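Long-range contact in IPT/TIG domain-containing protein BACOVA_02650 (PDB 5E7H), which binds polysaccharide at the surface of the cell and probably captures xyloglucan there before its transport into the periplasm for degradation: residues S139-G153 and Y223-Y237. Sequence-based numbering, arbitrary orientation.
Sequences SYSNAQWVNTSIIPG and YQDFLNRNSTHIGVY. With NA (sodium ion), chain J; FMT (formic acid), chain B; FMT (formic acid), chain E.
Strand 139-142 runs antiparallel to strand 233-237, with Ser139–Val236 and Ser141–Ile234 as hydrogen-bonded pairs and Tyr140–Gly235 and Asn142–His233 as non-hydrogen-bonded pairs. Ala143 N continues the pairing to Thr232 O at 2.7 Å. Thr232 OG1 also donates to Asn142 OD1, from above the carboxamide plane. Past the strand, Trp145 wedges between strand and helix. With CG anti to the carbonyl carbon (chi1 -57°), the indole is directed at residues 223-237, where NE1 donates to Ser231 O at 2.9 Å, that oxygen almost in the ring plane. Phe226 sets its edge on one indole face, CZ 3.6 Å from Trp145 CZ3, in a T-shaped pair with planes at 68°. Ala143 CB lies against the opposite face, toward its rim. Leu227 CD2 packs on Trp145 CB. A leucine in place of Trp145 would probably leave Ser231 O without this donor and the Phe226 edge without an aromatic face to meet. Tyr223 OH gives a 2.7 Å bond to a lone pair of Val146 O, while Ile151 CG2 sits over the tyrosine ring in a CH-pi contact. Gln224 N donates a hydrogen bond to Gly153 O. At the helix end, Leu227 O and, in the turn that follows, Asn230 OD1 bind a sodium ion. Within the xyloglucan-binding domain, strands 133-142 and 233-240 are neighbours in a five-stranded antiparallel sheet. Met181 of strand 176-181 and Ile90 of strand 89-91 also touch Trp145, and Ile151 packs on strand 246-259.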
ATOM      1  N   SER A 139       7.330  12.089   9.416  1.00 15.57           N
ATOM      2  CA  SER A 139       7.479  11.091  10.466  1.00 15.72           C
ATOM      3  C   SER A 139       8.794  10.358  10.288  1.00 15.72           C
ATOM      4  O   SER A 139       9.025   9.750   9.242  1.00 17.07           O
ATOM      5  CB  SER A 139       6.328  10.106  10.442  1.00 17.83           C
ATOM      6  OG  SER A 139       6.574   9.017  11.318  1.00 19.63           O
ATOM      7  N   TYR A 140       9.641  10.449  11.309  1.00 16.57           N
ATOM      8  CA  TYR A 140      10.835   9.620  11.443  1.00 17.35           C
ATOM      9  C   TYR A 140      10.408   8.426  12.273  1.00 17.70           C
ATOM     10  O   TYR A 140      10.053   8.582  13.443  1.00 17.00           O
ATOM     11  CB  TYR A 140      11.967  10.402  12.109  1.00 17.98           C
ATOM     12  CG  TYR A 140      13.301   9.675  12.191  1.00 19.23           C
ATOM     13  CD1 TYR A 140      13.453   8.553  12.990  1.00 21.06           C
ATOM     14  CD2 TYR A 140      14.407  10.159  11.511  1.00 21.99           C
ATOM     15  CE1 TYR A 140      14.683   7.902  13.079  1.00 24.08           C
ATOM     16  CE2 TYR A 140      15.637   9.517  11.603  1.00 21.82           C
ATOM     17  CZ  TYR A 140      15.752   8.401  12.388  1.00 22.31           C
ATOM     18  OH  TYR A 140      16.972   7.746  12.481  1.00 28.53           O
ATOM     19  N   SER A 141      10.429   7.242  11.667  1.00 16.54           N
ATOM     20  CA  SER A 141       9.952   6.031  12.326  1.00 17.32           C
ATOM     21  C   SER A 141      11.021   4.954  12.385  1.00 18.22           C
ATOM     22  O   SER A 141      12.060   5.060  11.739  1.00 19.11           O
ATOM     23  CB  SER A 141       8.711   5.477  11.592  1.00 17.42           C
ATOM     24  OG  SER A 141       7.597   6.337  11.729  1.00 18.82           O
ATOM     25  N   ASN A 142      10.760   3.938  13.204  1.00 18.33           N
ATOM     26  CA  ASN A 142      11.567   2.727  13.263  1.00 17.42           C
ATOM     27  C   ASN A 142      10.751   1.621  12.628  1.00 16.54           C
ATOM     28  O   ASN A 142       9.605   1.382  13.009  1.00 17.98           O
ATOM     29  CB  ASN A 142      11.936   2.352  14.697  1.00 23.51           C
ATOM     30  CG  ASN A 142      13.167   3.091  15.196  1.00 30.74           C
ATOM     31  OD1 ASN A 142      14.181   3.183  14.506  1.00 40.57           O
ATOM     32  ND2 ASN A 142      13.074   3.620  16.388  1.00 33.00           N
ATOM     33  N   ALA A 143      11.326   1.003  11.609  1.00 13.58           N
ATOM     34  CA  ALA A 143      10.718  -0.114  10.929  1.00 14.07           C
ATOM     35  C   ALA A 143      11.107  -1.404  11.621  1.00 15.16           C
ATOM     36  O   ALA A 143      12.135  -1.489  12.300  1.00 18.39           O
ATOM     37  CB  ALA A 143      11.166  -0.136   9.498  1.00 14.86           C
ATOM     38  N   GLN A 144      10.290  -2.426  11.416  1.00 12.95           N
ATOM     39  CA  GLN A 144      10.657  -3.802  11.713  1.00 13.76           C
ATOM     40  C   GLN A 144      10.899  -4.481  10.383  1.00 13.05           C
ATOM     41  O   GLN A 144       9.952  -4.808   9.669  1.00 13.79           O
ATOM     42  CB  GLN A 144       9.552  -4.494  12.500  1.00 17.36           C
ATOM     43  CG  GLN A 144       9.852  -5.930  12.849  1.00 21.76           C
ATOM     44  CD  GLN A 144       8.693  -6.596  13.557  1.00 33.07           C
ATOM     45  OE1 GLN A 144       8.311  -7.718  13.221  1.00 42.30           O
ATOM     46  NE2 GLN A 144       8.119  -5.905  14.538  1.00 28.80           N
ATOM     47  N   TRP A 145      12.167  -4.622   9.986  1.00 13.29           N
ATOM     48  CA  TRP A 145      12.435  -5.135   8.637  1.00 13.71           C
ATOM     49  C   TRP A 145      11.933  -6.568   8.529  1.00 13.57           C
ATOM     50  O   TRP A 145      11.861  -7.295   9.520  1.00 15.05           O
ATOM     51  CB  TRP A 145      13.932  -5.050   8.290  1.00 13.60           C
ATOM     52  CG  TRP A 145      14.523  -3.650   8.397  1.00 12.71           C
ATOM     53  CD1 TRP A 145      15.592  -3.303   9.159  1.00 15.18           C
ATOM     54  CD2 TRP A 145      14.082  -2.436   7.751  1.00 11.42           C
ATOM     55  NE1 TRP A 145      15.856  -1.963   9.034  1.00 15.98           N
ATOM     56  CE2 TRP A 145      14.949  -1.403   8.182  1.00 13.99           C
ATOM     57  CE3 TRP A 145      13.067  -2.114   6.841  1.00 12.68           C
ATOM     58  CZ2 TRP A 145      14.811  -0.078   7.756  1.00 14.72           C
ATOM     59  CZ3 TRP A 145      12.934  -0.797   6.420  1.00 13.48           C
ATOM     60  CH2 TRP A 145      13.806   0.208   6.886  1.00 13.89           C
ATOM     61  N   VAL A 146      11.605  -6.967   7.303  1.00 12.99           N
ATOM     62  CA  VAL A 146      11.098  -8.314   7.041  1.00 13.44           C
ATOM     63  C   VAL A 146      12.177  -9.330   7.405  1.00 14.84           C
ATOM     64  O   VAL A 146      13.355  -9.160   7.088  1.00 14.50           O
ATOM     65  CB  VAL A 146      10.674  -8.480   5.561  1.00 12.72           C
ATOM     66  CG1 VAL A 146      10.091  -9.866   5.326  1.00 14.02           C
ATOM     67  CG2 VAL A 146       9.672  -7.404   5.174  1.00 13.77           C
ATOM     68  N   ASN A 147      11.775 -10.399   8.088  1.00 14.43           N
ATOM     69  CA  ASN A 147      12.677 -11.451   8.481  1.00 15.00           C
ATOM     70  C   ASN A 147      13.284 -12.158   7.275  1.00 16.25           C
ATOM     71  O   ASN A 147      12.604 -12.314   6.262  1.00 14.89           O
ATOM     72  CB  ASN A 147      11.919 -12.453   9.343  1.00 17.81           C
ATOM     73  CG  ASN A 147      12.833 -13.334  10.167  1.00 21.42           C
ATOM     74  OD1 ASN A 147      13.557 -14.186   9.647  1.00 23.75           O
ATOM     75  ND2 ASN A 147      12.793 -13.137  11.479  1.00 29.45           N
ATOM     76  N   THR A 148      14.526 -12.612   7.386  1.00 16.42           N
ATOM     77  CA  THR A 148      15.172 -13.316   6.273  1.00 15.47           C
ATOM     78  C   THR A 148      14.563 -14.709   6.058  1.00 16.43           C
ATOM     79  O   THR A 148      14.830 -15.354   5.037  1.00 19.18           O
ATOM     80  CB  THR A 148      16.701 -13.423   6.449  1.00 19.27           C
ATOM     81  OG1 THR A 148      17.025 -14.030   7.703  1.00 23.47           O
ATOM     82  CG2 THR A 148      17.343 -12.051   6.351  1.00 19.49           C
ATOM     83  N   SER A 149      13.729 -15.180   6.982  1.00 18.24           N
ATOM     84  CA  SER A 149      12.975 -16.417   6.724  1.00 19.89           C
ATOM     85  C   SER A 149      11.862 -16.190   5.695  1.00 21.42           C
ATOM     86  O   SER A 149      11.288 -17.165   5.175  1.00 24.99           O
ATOM     87  CB  SER A 149      12.378 -16.976   8.018  1.00 23.13           C
ATOM     88  OG  SER A 149      11.397 -16.091   8.519  1.00 28.58           O
ATOM     89  N   ILE A 150      11.559 -14.933   5.410  1.00 16.28           N
ATOM     90  CA  ILE A 150      10.548 -14.537   4.432  1.00 17.67           C
ATOM     91  C   ILE A 150      11.238 -13.998   3.178  1.00 20.36           C
ATOM     92  O   ILE A 150      10.933 -14.433   2.069  1.00 19.71           O
ATOM     93  CB  ILE A 150       9.598 -13.474   4.989  1.00 18.34           C
ATOM     94  CG1 ILE A 150       8.920 -13.954   6.278  1.00 29.30           C
ATOM     95  CG2 ILE A 150       8.575 -13.058   3.922  1.00 21.83           C
ATOM     96  CD1 ILE A 150       7.997 -15.093   6.084  1.00 33.68           C
ATOM     97  N   ILE A 151      12.171 -13.059   3.352  1.00 14.93           N
ATOM     98  CA  ILE A 151      12.992 -12.562   2.251  1.00 15.98           C
ATOM     99  C   ILE A 151      14.457 -12.922   2.521  1.00 16.84           C
ATOM    100  O   ILE A 151      15.121 -12.287   3.339  1.00 16.51           O
ATOM    101  CB  ILE A 151      12.863 -11.036   2.054  1.00 13.94           C
ATOM    102  CG1 ILE A 151      11.402 -10.660   1.794  1.00 14.88           C
ATOM    103  CG2 ILE A 151      13.781 -10.593   0.914  1.00 14.28           C
ATOM    104  CD1 ILE A 151      11.176  -9.156   1.705  1.00 16.04           C
ATOM    105  N   PRO A 152      14.984 -13.933   1.832  1.00 14.96           N
ATOM    106  CA  PRO A 152      16.376 -14.298   2.078  1.00 15.33           C
ATOM    107  C   PRO A 152      17.351 -13.157   1.852  1.00 16.57           C
ATOM    108  O   PRO A 152      17.117 -12.260   1.031  1.00 16.15           O
ATOM    109  CB  PRO A 152      16.630 -15.422   1.067  1.00 19.00           C
ATOM    110  CG  PRO A 152      15.263 -16.034   0.844  1.00 20.09           C
ATOM    111  CD  PRO A 152      14.308 -14.891   0.942  1.00 15.49           C
ATOM    112  N   GLY A 153      18.459 -13.197   2.581  1.00 17.32           N
ATOM    113  CA  GLY A 153      19.450 -12.144   2.453  1.00 18.05           C
ATOM    114  C   GLY A 153      19.997 -11.987   1.050  1.00 16.31           C
ATOM    115  O   GLY A 153      20.397 -10.878   0.668  1.00 15.73           O
ATOM    116  N   TYR A 223      19.374  -7.745  -0.159  1.00 14.12           N
ATOM    117  CA  TYR A 223      18.619  -7.486   1.043  1.00 13.50           C
ATOM    118  C   TYR A 223      19.544  -7.584   2.269  1.00 14.13           C
ATOM    119  O   TYR A 223      19.444  -6.747   3.172  1.00 15.38           O
ATOM    120  CB  TYR A 223      17.411  -8.447   1.117  1.00 13.78           C
ATOM    121  CG  TYR A 223      16.448  -8.112   2.195  1.00 12.71           C
ATOM    122  CD1 TYR A 223      15.828  -6.867   2.256  1.00 13.33           C
ATOM    123  CD2 TYR A 223      16.171  -9.029   3.179  1.00 12.90           C
ATOM    124  CE1 TYR A 223      14.950  -6.554   3.295  1.00 13.83           C
ATOM    125  CE2 TYR A 223      15.294  -8.736   4.212  1.00 13.37           C
ATOM    126  CZ  TYR A 223      14.697  -7.507   4.276  1.00 12.94           C
ATOM    127  OH  TYR A 223      13.822  -7.172   5.301  1.00 14.30           O
ATOM    128  N   GLN A 224      20.455  -8.552   2.299  1.00 14.61           N
ATOM    129  CA  GLN A 224      21.384  -8.661   3.433  1.00 16.44           C
ATOM    130  C   GLN A 224      22.268  -7.424   3.556  1.00 16.76           C
ATOM    131  O   GLN A 224      22.587  -6.973   4.665  1.00 15.62           O
ATOM    132  CB  GLN A 224      22.262  -9.901   3.313  1.00 16.66           C
ATOM    133  CG  GLN A 224      23.142 -10.149   4.561  1.00 16.70           C
ATOM    134  CD  GLN A 224      22.298 -10.370   5.798  1.00 16.54           C
ATOM    135  OE1 GLN A 224      21.922 -11.494   6.116  1.00 19.60           O
ATOM    136  NE2 GLN A 224      22.013  -9.290   6.521  1.00 16.82           N
ATOM    137  N   ASP A 225      22.707  -6.874   2.431  1.00 16.79           N
ATOM    138  CA  ASP A 225      23.539  -5.669   2.486  1.00 17.50           C
ATOM    139  C   ASP A 225      22.770  -4.492   3.105  1.00 16.34           C
ATOM    140  O   ASP A 225      23.309  -3.697   3.899  1.00 17.95           O
ATOM    141  CB  ASP A 225      24.020  -5.292   1.085  1.00 17.09           C
ATOM    142  CG  ASP A 225      24.934  -6.333   0.476  1.00 23.81           C
ATOM    143  OD1 ASP A 225      25.775  -6.925   1.192  1.00 23.46           O
ATOM    144  OD2 ASP A 225      24.795  -6.561  -0.741  1.00 29.27           O
ATOM    145  N   PHE A 226      21.500  -4.362   2.731  1.00 14.48           N
ATOM    146  CA  PHE A 226      20.600  -3.366   3.276  1.00 14.96           C
ATOM    147  C   PHE A 226      20.447  -3.562   4.783  1.00 16.20           C
ATOM    148  O   PHE A 226      20.580  -2.606   5.565  1.00 15.48           O
ATOM    149  CB  PHE A 226      19.261  -3.465   2.526  1.00 14.30           C
ATOM    150  CG  PHE A 226      18.084  -2.807   3.212  1.00 12.64           C
ATOM    151  CD1 PHE A 226      17.944  -1.432   3.227  1.00 15.95           C
ATOM    152  CD2 PHE A 226      17.100  -3.588   3.802  1.00 14.61           C
ATOM    153  CE1 PHE A 226      16.819  -0.838   3.848  1.00 16.14           C
ATOM    154  CE2 PHE A 226      15.995  -3.010   4.402  1.00 15.38           C
ATOM    155  CZ  PHE A 226      15.862  -1.638   4.425  1.00 15.92           C
ATOM    156  N   LEU A 227      20.200  -4.797   5.207  1.00 13.82           N
ATOM    157  CA  LEU A 227      20.033  -5.071   6.637  1.00 14.25           C
ATOM    158  C   LEU A 227      21.315  -4.729   7.399  1.00 14.85           C
ATOM    159  O   LEU A 227      21.249  -4.261   8.540  1.00 15.27           O
ATOM    160  CB  LEU A 227      19.645  -6.521   6.879  1.00 14.72           C
ATOM    161  CG  LEU A 227      18.246  -6.937   6.386  1.00 14.23           C
ATOM    162  CD1 LEU A 227      18.058  -8.433   6.654  1.00 15.11           C
ATOM    163  CD2 LEU A 227      17.127  -6.130   7.003  1.00 15.99           C
ATOM    164  N   ASN A 228      22.463  -4.950   6.771  1.00 15.38           N
ATOM    165  CA  ASN A 228      23.734  -4.699   7.435  1.00 16.29           C
ATOM    166  C   ASN A 228      24.103  -3.212   7.554  1.00 16.41           C
ATOM    167  O   ASN A 228      25.156  -2.909   8.091  1.00 17.83           O
ATOM    168  CB  ASN A 228      24.850  -5.488   6.725  1.00 16.95           C
ATOM    169  CG  ASN A 228      24.827  -6.951   7.097  1.00 17.30           C
ATOM    170  OD1 ASN A 228      24.160  -7.337   8.044  1.00 18.75           O
ATOM    171  ND2 ASN A 228      25.542  -7.777   6.350  1.00 17.79           N
ATOM    172  N   ARG A 229      23.225  -2.320   7.099  1.00 16.43           N
ATOM    173  CA  ARG A 229      23.376  -0.898   7.423  1.00 17.40           C
ATOM    174  C   ARG A 229      23.082  -0.673   8.898  1.00 19.93           C
ATOM    175  O   ARG A 229      23.458   0.364   9.452  1.00 20.46           O
ATOM    176  CB  ARG A 229      22.483  -0.038   6.537  1.00 19.42           C
ATOM    177  CG  ARG A 229      22.926  -0.110   5.083  1.00 26.39           C
ATOM    178  CD  ARG A 229      22.292   0.932   4.185  1.00 29.50           C
ATOM    179  NE  ARG A 229      23.023   2.185   4.183  1.00 58.41           N
ATOM    180  CZ  ARG A 229      23.822   2.626   3.213  1.00 33.28           C
ATOM    181  NH1 ARG A 229      24.042   1.948   2.084  1.00 28.21           N
ATOM    182  NH2 ARG A 229      24.393   3.788   3.378  1.00 36.98           N
ATOM    183  N   ASN A 230      22.428  -1.644   9.531  1.00 17.90           N
ATOM    184  CA  ASN A 230      22.179  -1.651  10.978  1.00 18.96           C
ATOM    185  C   ASN A 230      21.448  -0.367  11.442  1.00 18.56           C
ATOM    186  O   ASN A 230      21.850   0.325  12.405  1.00 20.30           O
ATOM    187  CB  ASN A 230      23.487  -1.863  11.720  1.00 19.28           C
ATOM    188  CG  ASN A 230      24.151  -3.209  11.372  1.00 20.00           C
ATOM    189  OD1 ASN A 230      23.456  -4.153  10.973  1.00 24.03           O
ATOM    190  ND2 ASN A 230      25.461  -3.297  11.520  1.00 24.47           N
ATOM    191  N   SER A 231      20.378  -0.064  10.728  1.00 16.47           N
ATOM    192  CA  SER A 231      19.513   1.077  11.027  1.00 14.89           C
ATOM    193  C   SER A 231      18.078   0.699  10.760  1.00 15.60           C
ATOM    194  O   SER A 231      17.783   0.106   9.720  1.00 17.32           O
ATOM    195  CB  SER A 231      19.879   2.274  10.173  1.00 18.44           C
ATOM    196  OG  SER A 231      18.903   3.307  10.335  1.00 18.09           O
ATOM    197  N   THR A 232      17.184   1.008  11.690  1.00 16.77           N
ATOM    198  CA  THR A 232      15.769   0.743  11.449  1.00 17.19           C
ATOM    199  C   THR A 232      14.999   1.984  11.010  1.00 16.79           C
ATOM    200  O   THR A 232      13.777   1.960  10.954  1.00 16.31           O
ATOM    201  CB  THR A 232      15.100   0.133  12.672  1.00 23.67           C
ATOM    202  OG1 THR A 232      15.479   0.849  13.832  1.00 25.29           O
ATOM    203  CG2 THR A 232      15.544  -1.325  12.844  1.00 24.02           C
ATOM    204  N   HIS A 233      15.710   3.042  10.623  1.00 15.47           N
ATOM    205  CA  HIS A 233      15.040   4.243  10.122  1.00 15.40           C
ATOM    206  C   HIS A 233      14.234   4.025   8.855  1.00 15.26           C
ATOM    207  O   HIS A 233      14.731   3.511   7.863  1.00 15.53           O
ATOM    208  CB  HIS A 233      16.079   5.330   9.858  1.00 17.04           C
ATOM    209  CG  HIS A 233      15.553   6.516   9.118  1.00 17.16           C
ATOM    210  ND1 HIS A 233      16.052   6.912   7.896  1.00 16.84           N
ATOM    211  CD2 HIS A 233      14.600   7.420   9.447  1.00 18.20           C
ATOM    212  CE1 HIS A 233      15.425   8.004   7.503  1.00 19.65           C
ATOM    213  NE2 HIS A 233      14.534   8.330   8.423  1.00 19.24           N
ATOM    214  N   ILE A 234      12.977   4.473   8.898  1.00 14.31           N
ATOM    215  CA  ILE A 234      12.218   4.781   7.687  1.00 12.93           C
ATOM    216  C   ILE A 234      11.594   6.138   7.955  1.00 13.98           C
ATOM    217  O   ILE A 234      11.055   6.372   9.037  1.00 15.24           O
ATOM    218  CB  ILE A 234      11.162   3.698   7.333  1.00 13.85           C
ATOM    219  CG1 ILE A 234      10.393   4.090   6.079  1.00 13.54           C
ATOM    220  CG2 ILE A 234      10.209   3.452   8.507  1.00 16.12           C
ATOM    221  CD1 ILE A 234       9.477   2.999   5.551  1.00 15.05           C
ATOM    222  N   GLY A 235      11.660   7.017   6.960  1.00 13.45           N
ATOM    223  CA  GLY A 235      11.164   8.380   7.114  1.00 14.69           C
ATOM    224  C   GLY A 235      10.296   8.758   5.937  1.00 13.37           C
ATOM    225  O   GLY A 235      10.601   8.425   4.793  1.00 14.79           O
ATOM    226  N   VAL A 236       9.193   9.436   6.232  1.00 14.07           N
ATOM    227  CA  VAL A 236       8.279   9.979   5.227  1.00 14.43           C
ATOM    228  C   VAL A 236       8.209  11.489   5.467  1.00 13.87           C
ATOM    229  O   VAL A 236       7.836  11.942   6.550  1.00 16.05           O
ATOM    230  CB  VAL A 236       6.882   9.338   5.317  1.00 14.90           C
ATOM    231  CG1 VAL A 236       5.904   9.977   4.335  1.00 15.90           C
ATOM    232  CG2 VAL A 236       6.975   7.819   5.085  1.00 17.11           C
ATOM    233  N   TYR A 237       8.599  12.273   4.470  1.00 14.76           N
ATOM    234  CA  TYR A 237       8.763  13.719   4.655  1.00 16.45           C
ATOM    235  C   TYR A 237       8.005  14.469   3.577  1.00 19.39           C
ATOM    236  O   TYR A 237       8.196  14.210   2.395  1.00 19.91           O
ATOM    237  CB  TYR A 237      10.235  14.139   4.598  1.00 17.38           C
ATOM    238  CG  TYR A 237      11.174  13.350   5.474  1.00 15.26           C
ATOM    239  CD1 TYR A 237      11.640  12.102   5.065  1.00 15.90           C
ATOM    240  CD2 TYR A 237      11.619  13.855   6.688  1.00 17.90           C
ATOM    241  CE1 TYR A 237      12.503  11.387   5.840  1.00 16.60           C
ATOM    242  CE2 TYR A 237      12.480  13.136   7.483  1.00 19.25           C
ATOM    243  CZ  TYR A 237      12.923  11.901   7.045  1.00 17.67           C
ATOM    244  OH  TYR A 237      13.787  11.167   7.831  1.00 20.01           O
TER
HETATM  245 NA    NA J 509      20.884  -4.891  11.355  0.50 57.09          NA
HETATM  246  C   FMT B 501      27.160   4.292   1.877  1.00 57.10           C
HETATM  247  O1  FMT B 501      26.434   4.055   0.873  1.00 61.67           O
HETATM  248  O2  FMT B 501      26.668   4.914   2.862  1.00 58.54           O
HETATM  249  C   FMT E 504      10.644 -11.349  13.664  1.00 54.58           C
HETATM  250  O1  FMT E 504       9.679 -11.934  13.103  1.00 56.52           O
HETATM  251  O2  FMT E 504      11.396 -10.599  12.983  1.00 51.11           O
HETATM  252  O   HOH W   1       8.273   7.156   9.061  1.00 43.11           O